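PDB 4D7K: 8-amino-8-demethylriboflavin N,N-dimethyltransferase from Streptomyces davawensis, which catalyses the S-adenosyl methionine-dependent double N-methylation of 8-amino-8-demethyl-D-riboflavin, the last two steps in the biosynthesis of the antibiotic roseoflavin. Local coordinates for residues Gly118-Ser123 / Met302-Glu307; Asp285-Glu290 / Val328-Ala333; Val33-Leu38 / Met104-Ala109; Asp168-Ser173 / Trp337-Cys342; Arg264-Ile269 / Ala279-Leu284. All coordinates share one frame; numbering follows the deposited sequence.

Contact 1: residues Gly118-Ser123 / Met302-Glu307; sequences GDLVES and MLVLVE
A helix-to-helix joint in the O-methyltransferase domain brings Leu120 and Ser123 of helix 120-126 against Leu303 and Val304, in the last turn of helix 293-305. The backbones come closest at Leu120 and Val304, whose CA atoms are 6.4 Å apart. Leu120 does most of the work from its side. With CG anti to the backbone N (chi1 179°), it extends its CD1 methyl between two partners: CD1 lies 3.6 Å from Leu303 CD2 and 3.9 Å from Val304 CG2. Leu120 meets each of the two side chains at about a right angle, so methyls touch rather than whole flanks. All four residues are buried, and no hydrogen bond spans the two segments. The joint also lies at the dimer interface: Leu66 of the second subunit packs on Leu120, and Arg62 NH1 of that subunit donates to Leu303 O. Val304 is covered in addition by Ala116 and Tyr117 of helix 111-118. Ser123 turns its hydroxyl inward, where the polar demand is met by Val128 O of the same chain, while the oxygen rests on a hydrocarbon neighbour: Ser123 OG sits 3.6 Å from Leu303 CD2, the methyl that also touches Leu120.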
# COMPACT_ATOMS: atom_id res chain seq x y z
N GLY A 118 5.03 -10.55 -0.19
CA GLY A 118 4.69 -11.09 -1.49
C GLY A 118 4.51 -12.60 -1.47
O GLY A 118 3.66 -13.14 -2.17
N ASP A 119 5.31 -13.27 -0.65
CA ASP A 119 5.27 -14.73 -0.53
C ASP A 119 4.18 -15.21 0.43
O ASP A 119 4.24 -16.32 0.96
CB ASP A 119 6.62 -15.26 -0.06
CG ASP A 119 7.34 -16.03 -1.14
OD1 ASP A 119 6.67 -16.54 -2.07
OD2 ASP A 119 8.59 -16.14 -1.06
N LEU A 120 3.18 -14.36 0.64
CA LEU A 120 2.08 -14.65 1.56
C LEU A 120 1.29 -15.88 1.12
O LEU A 120 0.77 -16.63 1.95
CB LEU A 120 1.16 -13.44 1.68
CG LEU A 120 -0.06 -13.56 2.57
CD1 LEU A 120 0.36 -13.80 4.01
CD2 LEU A 120 -0.91 -12.30 2.46
N VAL A 121 1.23 -16.10 -0.19
CA VAL A 121 0.50 -17.24 -0.75
C VAL A 121 1.20 -18.56 -0.44
O VAL A 121 0.56 -19.52 0.00
CB VAL A 121 0.34 -17.10 -2.28
CG1 VAL A 121 -0.24 -18.38 -2.86
CG2 VAL A 121 -0.54 -15.92 -2.62
N GLU A 122 2.51 -18.61 -0.66
CA GLU A 122 3.26 -19.83 -0.39
C GLU A 122 3.29 -20.13 1.10
O GLU A 122 3.25 -21.29 1.51
CB GLU A 122 4.68 -19.73 -0.95
CG GLU A 122 4.81 -20.11 -2.42
CD GLU A 122 4.37 -21.55 -2.69
OE1 GLU A 122 5.22 -22.46 -2.61
OE2 GLU A 122 3.18 -21.76 -2.99
N SER A 123 3.33 -19.09 1.92
CA SER A 123 3.28 -19.24 3.37
C SER A 123 1.96 -19.89 3.82
O SER A 123 1.96 -20.80 4.65
CB SER A 123 3.46 -17.89 4.06
OG SER A 123 3.32 -18.00 5.46
N MET A 302 2.17 -10.97 11.74
CA MET A 302 2.57 -12.18 12.45
C MET A 302 2.72 -13.34 11.48
O MET A 302 3.63 -14.15 11.62
CB MET A 302 1.53 -12.52 13.52
CG MET A 302 1.24 -11.38 14.47
SD MET A 302 2.39 -11.34 15.84
CE MET A 302 1.88 -12.84 16.70
N LEU A 303 1.83 -13.40 10.50
CA LEU A 303 1.82 -14.48 9.52
C LEU A 303 3.02 -14.40 8.59
O LEU A 303 3.58 -15.42 8.19
CB LEU A 303 0.52 -14.44 8.72
CG LEU A 303 -0.02 -15.73 8.12
CD1 LEU A 303 -1.51 -15.62 7.94
CD2 LEU A 303 0.64 -16.01 6.78
N VAL A 304 3.41 -13.18 8.24
CA VAL A 304 4.49 -12.95 7.29
C VAL A 304 5.86 -13.04 7.95
O VAL A 304 6.78 -13.66 7.41
CB VAL A 304 4.34 -11.58 6.60
CG1 VAL A 304 5.58 -11.23 5.81
CG2 VAL A 304 3.10 -11.56 5.70
N LEU A 305 5.99 -12.43 9.12
CA LEU A 305 7.31 -12.20 9.72
C LEU A 305 7.75 -13.30 10.68
O LEU A 305 8.84 -13.84 10.54
CB LEU A 305 7.33 -10.86 10.45
CG LEU A 305 7.18 -9.61 9.58
CD1 LEU A 305 7.08 -8.37 10.45
CD2 LEU A 305 8.35 -9.49 8.61
N VAL A 306 6.90 -13.62 11.65
CA VAL A 306 7.30 -14.54 12.71
C VAL A 306 6.51 -15.84 12.74
O VAL A 306 5.54 -16.01 11.99
CB VAL A 306 7.19 -13.86 14.08
CG1 VAL A 306 8.11 -12.65 14.14
CG2 VAL A 306 5.76 -13.45 14.34
N GLU A 307 6.93 -16.75 13.61
CA GLU A 307 6.31 -18.07 13.70
C GLU A 307 5.25 -18.11 14.80
O GLU A 307 4.36 -18.96 14.79
CB GLU A 307 7.39 -19.13 13.95
CG GLU A 307 6.94 -20.56 13.70
CD GLU A 307 6.46 -21.25 14.96
OE1 GLU A 307 6.61 -20.65 16.05
OE2 GLU A 307 5.95 -22.38 14.87

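Contact 2: residues Asp285-Glu290 / Val328-Ala333; sequences DSVIGE and VGIHPA
Val287 and Glu290, in the loop that follows strand 280-285, both meet Ile330 on the edge strand 325-333 of the central sheet; Ile330 gives CG2 to the valine, and CB and CD1 to the glutamate. The apolar part is a meeting of methyl ends: Val287 CG2 and Ile330 CG2 reach toward each other, tip to tip, at 4.1 Å. The second part sets a carboxylate against hydrocarbon. Glu290 is extended beyond CG and crosses Ile330 at about a right angle, with Glu290 OE1 4.0 Å from Ile330 CB, and with both carboxylate oxygens 4.1 Å from Ile330 CD1.

No hydrogen bond joins the two segments; the loop is held by its own turn, and the strand by bonds to Glu341 of strand 337-344. A type II turn from Val287 to Glu290 is closed by Glu290 N donating to Val287 O at 2.8 Å, and Gly289 takes its positive phi of 93°; this turn is what carries Val287 and Glu290 to the same neighbour. Just before Ile330 the strand carries a classic beta bulge, with Val328 and Gly329 set against the single residue Glu341.

The ionic part lies outside the pair, since Glu290 OE1 forms a salt bridge with Arg313, a residue the side chain of Ile330 also packs on. The apolar contact offers the carboxylate no polar partner, and its charge is probably balanced by Arg313.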
# COMPACT_ATOMS: atom_id res chain seq x y z
N ASP A 285 -2.31 -7.98 24.76
CA ASP A 285 -2.17 -8.71 23.51
C ASP A 285 -3.39 -8.50 22.62
O ASP A 285 -4.37 -7.88 23.03
CB ASP A 285 -1.99 -10.21 23.78
CG ASP A 285 -1.28 -10.94 22.64
OD1 ASP A 285 -1.10 -10.34 21.56
OD2 ASP A 285 -0.91 -12.12 22.84
N SER A 286 -3.31 -9.00 21.39
CA SER A 286 -4.48 -9.08 20.52
C SER A 286 -5.10 -10.46 20.70
O SER A 286 -4.41 -11.48 20.63
CB SER A 286 -4.09 -8.84 19.06
OG SER A 286 -5.23 -8.90 18.22
N VAL A 287 -6.40 -10.50 20.95
CA VAL A 287 -7.07 -11.76 21.24
C VAL A 287 -7.96 -12.19 20.08
O VAL A 287 -8.92 -11.50 19.73
CB VAL A 287 -7.91 -11.66 22.53
CG1 VAL A 287 -8.65 -12.96 22.80
CG2 VAL A 287 -7.01 -11.30 23.70
N ILE A 288 -7.62 -13.33 19.48
CA ILE A 288 -8.38 -13.89 18.37
C ILE A 288 -9.83 -14.09 18.75
O ILE A 288 -10.13 -14.74 19.75
CB ILE A 288 -7.79 -15.23 17.89
CG1 ILE A 288 -6.32 -15.07 17.47
CG2 ILE A 288 -8.62 -15.81 16.75
CD1 ILE A 288 -6.14 -14.23 16.23
N GLY A 289 -10.73 -13.52 17.96
CA GLY A 289 -12.16 -13.62 18.22
C GLY A 289 -12.67 -12.44 19.03
O GLY A 289 -13.88 -12.24 19.14
N GLU A 290 -11.76 -11.67 19.61
CA GLU A 290 -12.14 -10.52 20.42
C GLU A 290 -11.23 -9.33 20.13
O GLU A 290 -10.78 -8.63 21.04
CB GLU A 290 -12.11 -10.88 21.91
CG GLU A 290 -13.13 -11.94 22.28
CD GLU A 290 -13.08 -12.33 23.74
OE1 GLU A 290 -13.21 -11.43 24.60
OE2 GLU A 290 -12.90 -13.53 24.03
N VAL A 328 -10.51 -12.57 34.76
CA VAL A 328 -11.55 -11.70 35.30
C VAL A 328 -12.29 -11.04 34.15
O VAL A 328 -13.51 -10.89 34.19
CB VAL A 328 -10.97 -10.63 36.24
CG1 VAL A 328 -12.05 -9.69 36.73
CG2 VAL A 328 -10.27 -11.29 37.41
N GLY A 329 -11.54 -10.66 33.12
CA GLY A 329 -12.13 -10.06 31.93
C GLY A 329 -11.10 -9.71 30.88
O GLY A 329 -9.92 -9.52 31.19
N ILE A 330 -11.54 -9.62 29.63
CA ILE A 330 -10.68 -9.17 28.54
C ILE A 330 -11.17 -7.82 28.04
O ILE A 330 -12.12 -7.74 27.26
CB ILE A 330 -10.64 -10.19 27.39
CG1 ILE A 330 -10.16 -11.55 27.91
CG2 ILE A 330 -9.76 -9.69 26.26
CD1 ILE A 330 -10.03 -12.61 26.83
N HIS A 331 -10.53 -6.76 28.51
CA HIS A 331 -10.98 -5.40 28.21
C HIS A 331 -10.39 -4.89 26.91
O HIS A 331 -9.17 -4.87 26.75
CB HIS A 331 -10.61 -4.45 29.36
CG HIS A 331 -10.92 -5.00 30.71
ND1 HIS A 331 -12.06 -4.64 31.42
CD2 HIS A 331 -10.25 -5.86 31.51
CE1 HIS A 331 -12.07 -5.27 32.58
NE2 HIS A 331 -10.98 -6.02 32.66
N PRO A 332 -11.26 -4.47 25.98
CA PRO A 332 -10.82 -3.91 24.70
C PRO A 332 -10.01 -2.63 24.87
O PRO A 332 -10.45 -1.72 25.58
CB PRO A 332 -12.14 -3.63 23.97
CG PRO A 332 -13.16 -4.46 24.67
CD PRO A 332 -12.72 -4.54 26.09
N ALA A 333 -8.85 -2.57 24.24
CA ALA A 333 -8.00 -1.38 24.29
C ALA A 333 -7.82 -0.84 22.87
O ALA A 333 -6.76 -0.99 22.27
CB ALA A 333 -6.65 -1.70 24.92

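Contact 3: residues Val33-Leu38 / Met104-Ala109; sequences VAKLHL and MTTFFA
Thr106 is turned (chi1 54°) to put OG1 between its backbone N and carbonyl carbon, which leaves CG2 anti to the carbonyl carbon and aimed at Ala34. The methyls meet closely, Thr106 CG2 lying 3.6 Å from Ala34 CB, and the hydroxyl bonds back within its own helix to Arg102 O. Lys35 begins off to one side, but its first two torsions, both near -60°, fold the chain so that Lys35 CD lies 4.2 Å from Thr106 CG2. A third bend of the same sense turns CE on, the last bond is extended, and NZ forms salt bridges with Glu110, Glu150 and Glu154, which ought to fix the amine. Just past the contact, helix 13-35 ends in a Schellman motif: His37 has positive phi, Leu38 N bonds to Val33 O at 3.2 Å and His37 N to Ala34 O at 2.9 Å. Ala34 O also accepts from Arg102 NH2, a polar tie beside the methyl pair. The second subunit is close by, its Lys25 making a cation-pi contact with Phe108. Here the long first helix of the dimerisation domain, in an enzyme that works as a homodimer, is docked onto helix 102-107, which lies against helix 149-165.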
# COMPACT_ATOMS: atom_id res chain seq x y z
N VAL A 33 11.56 8.62 -0.58
CA VAL A 33 11.84 9.93 -0.01
C VAL A 33 12.66 9.80 1.28
O VAL A 33 13.64 10.51 1.50
CB VAL A 33 10.54 10.72 0.27
CG1 VAL A 33 10.78 11.82 1.30
CG2 VAL A 33 9.96 11.29 -1.03
N ALA A 34 12.25 8.87 2.14
CA ALA A 34 12.94 8.66 3.40
C ALA A 34 14.34 8.07 3.19
O ALA A 34 15.28 8.47 3.87
CB ALA A 34 12.11 7.78 4.32
N LYS A 35 14.46 7.12 2.27
CA LYS A 35 15.75 6.46 2.02
C LYS A 35 16.78 7.43 1.45
O LYS A 35 17.98 7.27 1.65
CB LYS A 35 15.59 5.27 1.07
CG LYS A 35 14.71 4.14 1.59
CD LYS A 35 15.23 3.55 2.89
CE LYS A 35 16.53 2.80 2.67
NZ LYS A 35 16.94 2.08 3.91
N LEU A 36 16.30 8.44 0.73
CA LEU A 36 17.19 9.44 0.17
C LEU A 36 17.49 10.54 1.19
O LEU A 36 18.24 11.47 0.90
CB LEU A 36 16.58 10.04 -1.09
CG LEU A 36 16.62 9.13 -2.31
CD1 LEU A 36 15.71 9.67 -3.39
CD2 LEU A 36 18.04 9.01 -2.82
N HIS A 37 16.91 10.40 2.38
CA HIS A 37 17.08 11.36 3.47
C HIS A 37 16.70 12.78 3.06
O HIS A 37 17.23 13.76 3.59
CB HIS A 37 18.52 11.31 4.00
CG HIS A 37 18.83 10.06 4.76
ND1 HIS A 37 19.56 9.02 4.22
CD2 HIS A 37 18.48 9.67 6.01
CE1 HIS A 37 19.66 8.05 5.11
NE2 HIS A 37 19.02 8.42 6.20
N LEU A 38 15.76 12.87 2.12
CA LEU A 38 15.21 14.15 1.71
C LEU A 38 14.57 14.95 2.85
O LEU A 38 14.73 16.17 2.89
CB LEU A 38 14.19 13.95 0.58
CG LEU A 38 14.82 13.49 -0.73
CD1 LEU A 38 13.78 13.15 -1.77
CD2 LEU A 38 15.76 14.56 -1.25
N MET A 104 8.54 2.88 10.75
CA MET A 104 7.47 2.06 10.19
C MET A 104 7.29 2.31 8.69
O MET A 104 6.84 1.43 7.96
CB MET A 104 6.15 2.32 10.92
CG MET A 104 5.48 3.62 10.54
SD MET A 104 3.79 3.74 11.17
CE MET A 104 4.08 3.73 12.94
N THR A 105 7.66 3.50 8.24
CA THR A 105 7.45 3.88 6.85
C THR A 105 8.52 3.28 5.94
O THR A 105 8.27 3.03 4.76
CB THR A 105 7.40 5.42 6.71
OG1 THR A 105 6.40 5.94 7.60
CG2 THR A 105 7.05 5.85 5.30
N THR A 106 9.71 3.03 6.49
CA THR A 106 10.79 2.43 5.71
C THR A 106 10.89 0.91 5.83
O THR A 106 11.16 0.23 4.85
CB THR A 106 12.16 3.03 6.09
OG1 THR A 106 12.36 2.91 7.51
CG2 THR A 106 12.24 4.49 5.69
N PHE A 107 10.68 0.38 7.04
CA PHE A 107 10.92 -1.05 7.28
C PHE A 107 10.05 -1.96 6.42
O PHE A 107 10.55 -2.90 5.79
CB PHE A 107 10.69 -1.41 8.75
CG PHE A 107 10.78 -2.89 9.01
CD1 PHE A 107 12.01 -3.53 9.04
CD2 PHE A 107 9.64 -3.65 9.21
CE1 PHE A 107 12.09 -4.90 9.27
CE2 PHE A 107 9.71 -5.02 9.43
CZ PHE A 107 10.94 -5.64 9.47
N PHE A 108 8.75 -1.68 6.39
CA PHE A 108 7.79 -2.56 5.71
C PHE A 108 7.84 -2.42 4.19
O PHE A 108 7.08 -3.07 3.48
CB PHE A 108 6.37 -2.28 6.22
CG PHE A 108 6.19 -2.64 7.66
CD1 PHE A 108 5.91 -3.95 8.03
CD2 PHE A 108 6.34 -1.69 8.65
CE1 PHE A 108 5.76 -4.29 9.36
CE2 PHE A 108 6.19 -2.02 9.98
CZ PHE A 108 5.90 -3.33 10.34
N ALA A 109 8.75 -1.59 3.69
CA ALA A 109 8.90 -1.40 2.26
C ALA A 109 10.30 -1.76 1.81
O ALA A 109 10.65 -1.60 0.65
CB ALA A 109 8.56 0.02 1.86

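Contact 4: residues Asp168-Ser173 / Trp337-Cys342; sequences DDFLTS and WAVIEC
Helix 167-171 lies over strand 337-344 with the backbones closest at Phe170 and Val339, their CA atoms 7.6 Å apart. Phe170 spans this gap almost alone. Its CG is anti to the carbonyl carbon (chi1 -73°), a setting that swings the ring down onto the start of the strand. There the far end of the ring meets the base of the tryptophan: Phe170 CZ is 3.5 Å from Trp337 CB and 3.7 Å from Trp337 CG. The phenyl and the five-membered ring of Trp337 are inclined by only 26°, but they are slid apart, with centroids 5.5 Å from each other, and hardly overlap. Val339 comes from another direction: its CG2 lies at the edge of the phenyl, in plane, 3.9 Å from Phe170 CD1. Phe170 also packs on Leu284 and Ala333 of the two strands flanking 337-344, CE1 being the atom that meets Leu284, while Trp337 takes Phe166 edge-to-face.

The helix end above the strand is tied off by hydroxyls. Asp168 O accepts twice, from Thr172 N and, above the carbonyl plane, from Thr172 OG1. Ser173 OG bonds to Asp169 O at 2.5 Å, nearly straight on to the carbonyl.

Strand 337-344 runs antiparallel to both its neighbours, 280-285 and 325-333. The sheet has the order 3-2-1-4-5-7-6 of the Rossmann-like class I methyltransferases, in which the seventh strand, here 337-344, runs against its neighbours. Phe170 is the main side chain joining helix 167-171 to that strand.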
# COMPACT_ATOMS: atom_id res chain seq x y z
N ASP A 168 -2.17 5.68 24.40
CA ASP A 168 -3.40 6.15 25.01
C ASP A 168 -4.49 5.08 25.04
O ASP A 168 -5.28 5.02 25.98
CB ASP A 168 -3.92 7.39 24.28
CG ASP A 168 -3.01 8.59 24.45
OD1 ASP A 168 -2.32 8.66 25.49
OD2 ASP A 168 -2.98 9.46 23.55
N ASP A 169 -4.51 4.23 24.02
CA ASP A 169 -5.51 3.17 23.92
C ASP A 169 -5.51 2.25 25.14
O ASP A 169 -6.56 1.76 25.55
CB ASP A 169 -5.30 2.35 22.64
CG ASP A 169 -5.84 3.04 21.40
OD1 ASP A 169 -6.70 3.93 21.54
OD2 ASP A 169 -5.41 2.70 20.28
N PHE A 170 -4.33 2.01 25.71
CA PHE A 170 -4.24 1.21 26.92
C PHE A 170 -4.62 2.01 28.15
O PHE A 170 -5.43 1.57 28.97
CB PHE A 170 -2.82 0.64 27.10
CG PHE A 170 -2.49 -0.46 26.14
CD1 PHE A 170 -3.07 -1.71 26.27
CD2 PHE A 170 -1.60 -0.25 25.10
CE1 PHE A 170 -2.77 -2.72 25.38
CE2 PHE A 170 -1.29 -1.26 24.21
CZ PHE A 170 -1.87 -2.50 24.35
N LEU A 171 -4.05 3.21 28.27
CA LEU A 171 -4.18 4.01 29.48
C LEU A 171 -5.59 4.57 29.69
O LEU A 171 -5.90 5.07 30.77
CB LEU A 171 -3.17 5.16 29.46
CG LEU A 171 -1.71 4.72 29.51
CD1 LEU A 171 -0.78 5.93 29.51
CD2 LEU A 171 -1.48 3.84 30.73
N THR A 172 -6.43 4.49 28.67
CA THR A 172 -7.79 4.99 28.78
C THR A 172 -8.83 3.87 28.80
O THR A 172 -10.01 4.13 28.97
CB THR A 172 -8.14 5.95 27.63
OG1 THR A 172 -8.11 5.24 26.39
CG2 THR A 172 -7.16 7.12 27.59
N SER A 173 -8.37 2.63 28.64
CA SER A 173 -9.29 1.51 28.53
C SER A 173 -9.26 0.60 29.76
O SER A 173 -10.13 -0.24 29.94
CB SER A 173 -8.98 0.69 27.28
OG SER A 173 -9.02 1.50 26.12
N TRP A 337 -5.74 -4.13 20.34
CA TRP A 337 -5.21 -4.72 21.55
C TRP A 337 -6.26 -4.85 22.64
O TRP A 337 -7.35 -4.27 22.56
CB TRP A 337 -4.03 -3.90 22.05
CG TRP A 337 -3.06 -3.55 20.97
CD1 TRP A 337 -2.83 -2.32 20.43
CD2 TRP A 337 -2.20 -4.46 20.27
NE1 TRP A 337 -1.87 -2.40 19.45
CE2 TRP A 337 -1.47 -3.71 19.33
CE3 TRP A 337 -1.97 -5.84 20.35
CZ2 TRP A 337 -0.53 -4.28 18.47
CZ3 TRP A 337 -1.03 -6.41 19.50
CH2 TRP A 337 -0.32 -5.63 18.57
N ALA A 338 -5.93 -5.62 23.66
CA ALA A 338 -6.82 -5.83 24.78
C ALA A 338 -6.02 -6.04 26.05
O ALA A 338 -4.87 -6.48 26.00
CB ALA A 338 -7.73 -7.02 24.52
N VAL A 339 -6.62 -5.72 27.19
CA VAL A 339 -5.99 -6.03 28.46
C VAL A 339 -6.67 -7.24 29.09
O VAL A 339 -7.83 -7.17 29.50
CB VAL A 339 -6.05 -4.84 29.43
CG1 VAL A 339 -5.48 -5.24 30.79
CG2 VAL A 339 -5.29 -3.67 28.86
N ILE A 340 -5.95 -8.35 29.13
CA ILE A 340 -6.45 -9.56 29.77
C ILE A 340 -6.19 -9.48 31.26
O ILE A 340 -5.05 -9.60 31.71
CB ILE A 340 -5.78 -10.83 29.20
CG1 ILE A 340 -5.93 -10.88 27.68
CG2 ILE A 340 -6.38 -12.08 29.84
CD1 ILE A 340 -5.29 -12.10 27.04
N GLU A 341 -7.24 -9.26 32.04
CA GLU A 341 -7.09 -9.16 33.49
C GLU A 341 -7.20 -10.55 34.13
O GLU A 341 -8.24 -11.20 34.02
CB GLU A 341 -8.14 -8.22 34.08
CG GLU A 341 -7.97 -7.97 35.56
CD GLU A 341 -9.13 -7.20 36.15
OE1 GLU A 341 -9.93 -6.64 35.37
OE2 GLU A 341 -9.24 -7.14 37.39
N CYS A 342 -6.13 -10.98 34.78
CA CYS A 342 -6.08 -12.32 35.38
C CYS A 342 -5.93 -12.27 36.89
O CYS A 342 -5.21 -11.43 37.43
CB CYS A 342 -4.94 -13.13 34.78
SG CYS A 342 -4.98 -13.28 32.98

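Contact 5: residues Arg264-Ile269 / Ala279-Leu284; sequences RLLVRI and ARLLIL
Leu281 stands on strand 280-285 with its CB directed at helix 259-270, facing Leu266 and Ile269. From CB the chain goes to CG, which is set anti to the backbone N (chi1 168°) and still stops short of the helix, 4.8 Å from Ile269 CG2. The fork beyond CG makes the contact. One branch, Leu281 CD2, touches Leu266 CD2 at 3.9 Å, the two leucines crossing at about a right angle. The other branch, Leu281 CD1, lies 4.3 Å from Ile269 CG2 and equally 4.3 Å from Ile269 CD1. CD2 thus goes mainly to Leu266 and CD1 to Ile269, three residues on. Ile283, two residues along the strand, approaches Leu266 more loosely, Ile283 CD1 lying 4.6 Å from Leu266 CD2.

Arg280, just before Leu281 on the strand, points to the other side of the sheet: its NE pairs with Glu341 of the adjacent strand, and Arg280 NH1 bonds to Ala279 O at 3.2 Å, arriving from above the carbonyl plane.

Together the segments belong to the beta-alpha-beta unit of strand 247-251, helix 259-270 and strand 280-285. Leu266 and Ile269 also lie on Leu250, and Ile269 and Leu281 on Tyr248, so the helix packs across both strands of the unit, with Phe325 of strand 325-333 adding to the cover of Leu281.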
# COMPACT_ATOMS: atom_id res chain seq x y z
N ARG A 264 5.28 -22.48 32.74
CA ARG A 264 6.31 -22.35 33.77
C ARG A 264 6.48 -20.90 34.21
O ARG A 264 6.52 -20.61 35.40
CB ARG A 264 7.65 -22.92 33.28
CG ARG A 264 7.64 -24.42 33.06
CD ARG A 264 9.04 -24.98 32.86
NE ARG A 264 9.68 -24.50 31.64
CZ ARG A 264 10.72 -23.67 31.61
NH1 ARG A 264 11.26 -23.24 32.74
NH2 ARG A 264 11.23 -23.29 30.45
N LEU A 265 6.56 -20.00 33.23
CA LEU A 265 6.68 -18.57 33.50
C LEU A 265 5.45 -18.05 34.25
O LEU A 265 5.57 -17.27 35.19
CB LEU A 265 6.86 -17.79 32.20
CG LEU A 265 6.92 -16.27 32.31
CD1 LEU A 265 8.06 -15.84 33.22
CD2 LEU A 265 7.05 -15.64 30.94
N LEU A 266 4.28 -18.50 33.83
CA LEU A 266 3.03 -18.09 34.46
C LEU A 266 2.94 -18.60 35.90
O LEU A 266 2.42 -17.92 36.78
CB LEU A 266 1.84 -18.57 33.64
CG LEU A 266 1.67 -17.93 32.27
CD1 LEU A 266 0.70 -18.74 31.42
CD2 LEU A 266 1.20 -16.49 32.40
N VAL A 267 3.46 -19.81 36.14
CA VAL A 267 3.47 -20.40 37.47
C VAL A 267 4.41 -19.62 38.40
O VAL A 267 4.10 -19.39 39.57
CB VAL A 267 3.90 -21.89 37.43
CG1 VAL A 267 4.19 -22.41 38.83
CG2 VAL A 267 2.83 -22.74 36.77
N ARG A 268 5.55 -19.19 37.86
CA ARG A 268 6.52 -18.40 38.61
C ARG A 268 5.96 -17.03 38.98
O ARG A 268 6.21 -16.53 40.08
CB ARG A 268 7.81 -18.24 37.81
CG ARG A 268 8.74 -19.43 37.90
CD ARG A 268 9.40 -19.52 39.27
NE ARG A 268 10.25 -18.36 39.55
CZ ARG A 268 9.92 -17.36 40.36
NH1 ARG A 268 8.75 -17.37 40.99
NH2 ARG A 268 10.76 -16.35 40.54
N ILE A 269 5.20 -16.43 38.07
CA ILE A 269 4.53 -15.17 38.37
C ILE A 269 3.48 -15.40 39.46
O ILE A 269 3.37 -14.61 40.40
CB ILE A 269 3.86 -14.57 37.12
CG1 ILE A 269 4.92 -14.22 36.07
CG2 ILE A 269 3.04 -13.34 37.48
CD1 ILE A 269 4.35 -13.74 34.76
N ALA A 279 -4.34 -8.35 43.76
CA ALA A 279 -3.18 -8.46 42.87
C ALA A 279 -3.60 -9.06 41.54
O ALA A 279 -4.35 -10.03 41.50
CB ALA A 279 -2.08 -9.29 43.52
N ARG A 280 -3.12 -8.47 40.44
CA ARG A 280 -3.51 -8.94 39.12
C ARG A 280 -2.31 -9.21 38.21
O ARG A 280 -1.25 -8.59 38.34
CB ARG A 280 -4.42 -7.92 38.43
CG ARG A 280 -5.78 -7.74 39.10
CD ARG A 280 -6.67 -8.94 38.89
NE ARG A 280 -8.00 -8.73 39.44
CZ ARG A 280 -8.38 -9.08 40.67
NH1 ARG A 280 -7.52 -9.67 41.49
NH2 ARG A 280 -9.62 -8.83 41.08
N LEU A 281 -2.51 -10.14 37.28
CA LEU A 281 -1.63 -10.31 36.14
C LEU A 281 -2.34 -9.75 34.92
O LEU A 281 -3.41 -10.23 34.56
CB LEU A 281 -1.26 -11.79 35.93
CG LEU A 281 -0.58 -12.16 34.62
CD1 LEU A 281 0.72 -11.39 34.43
CD2 LEU A 281 -0.32 -13.66 34.56
N LEU A 282 -1.77 -8.72 34.31
CA LEU A 282 -2.38 -8.09 33.15
C LEU A 282 -1.62 -8.46 31.88
O LEU A 282 -0.46 -8.09 31.71
CB LEU A 282 -2.42 -6.57 33.31
CG LEU A 282 -2.91 -6.03 34.65
CD1 LEU A 282 -2.81 -4.52 34.68
CD2 LEU A 282 -4.34 -6.49 34.95
N ILE A 283 -2.27 -9.20 30.99
CA ILE A 283 -1.63 -9.59 29.74
C ILE A 283 -2.13 -8.73 28.59
O ILE A 283 -3.32 -8.71 28.27
CB ILE A 283 -1.87 -11.08 29.42
CG1 ILE A 283 -1.40 -11.96 30.58
CG2 ILE A 283 -1.13 -11.47 28.14
CD1 ILE A 283 -1.52 -13.44 30.32
N LEU A 284 -1.21 -8.01 27.97
CA LEU A 284 -1.54 -7.10 26.89
C LEU A 284 -1.26 -7.79 25.55
O LEU A 284 -0.13 -8.15 25.26
CB LEU A 284 -0.76 -5.80 27.01
CG LEU A 284 -1.26 -4.71 27.98
CD1 LEU A 284 -1.44 -5.23 29.40
CD2 LEU A 284 -0.32 -3.52 27.98

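Overall arrangement
From the N terminus, contact 3 closes first, tying the dimerisation helix 13-35 to helix 102-107 before any other contact opens. Contact 1 opens next at 118-123 and contact 4 at 168-173; they cross, because contact 1 closes at 302-307 and contact 4 only at 337-342. Contact 5 falls wholly within both loops, while contact 2 starts right after it, crosses contact 1 and closes within contact 4. Contacts 2, 4 and 5 share one sheet: strand 337-344 bonds to 325-333 on one flank (Val339 N to His331 O) and to 280-285 on the other (Ile340 N to Ile283 O). Contacts 1 and 3, and Ile288 of contact 2, also touch the second subunit.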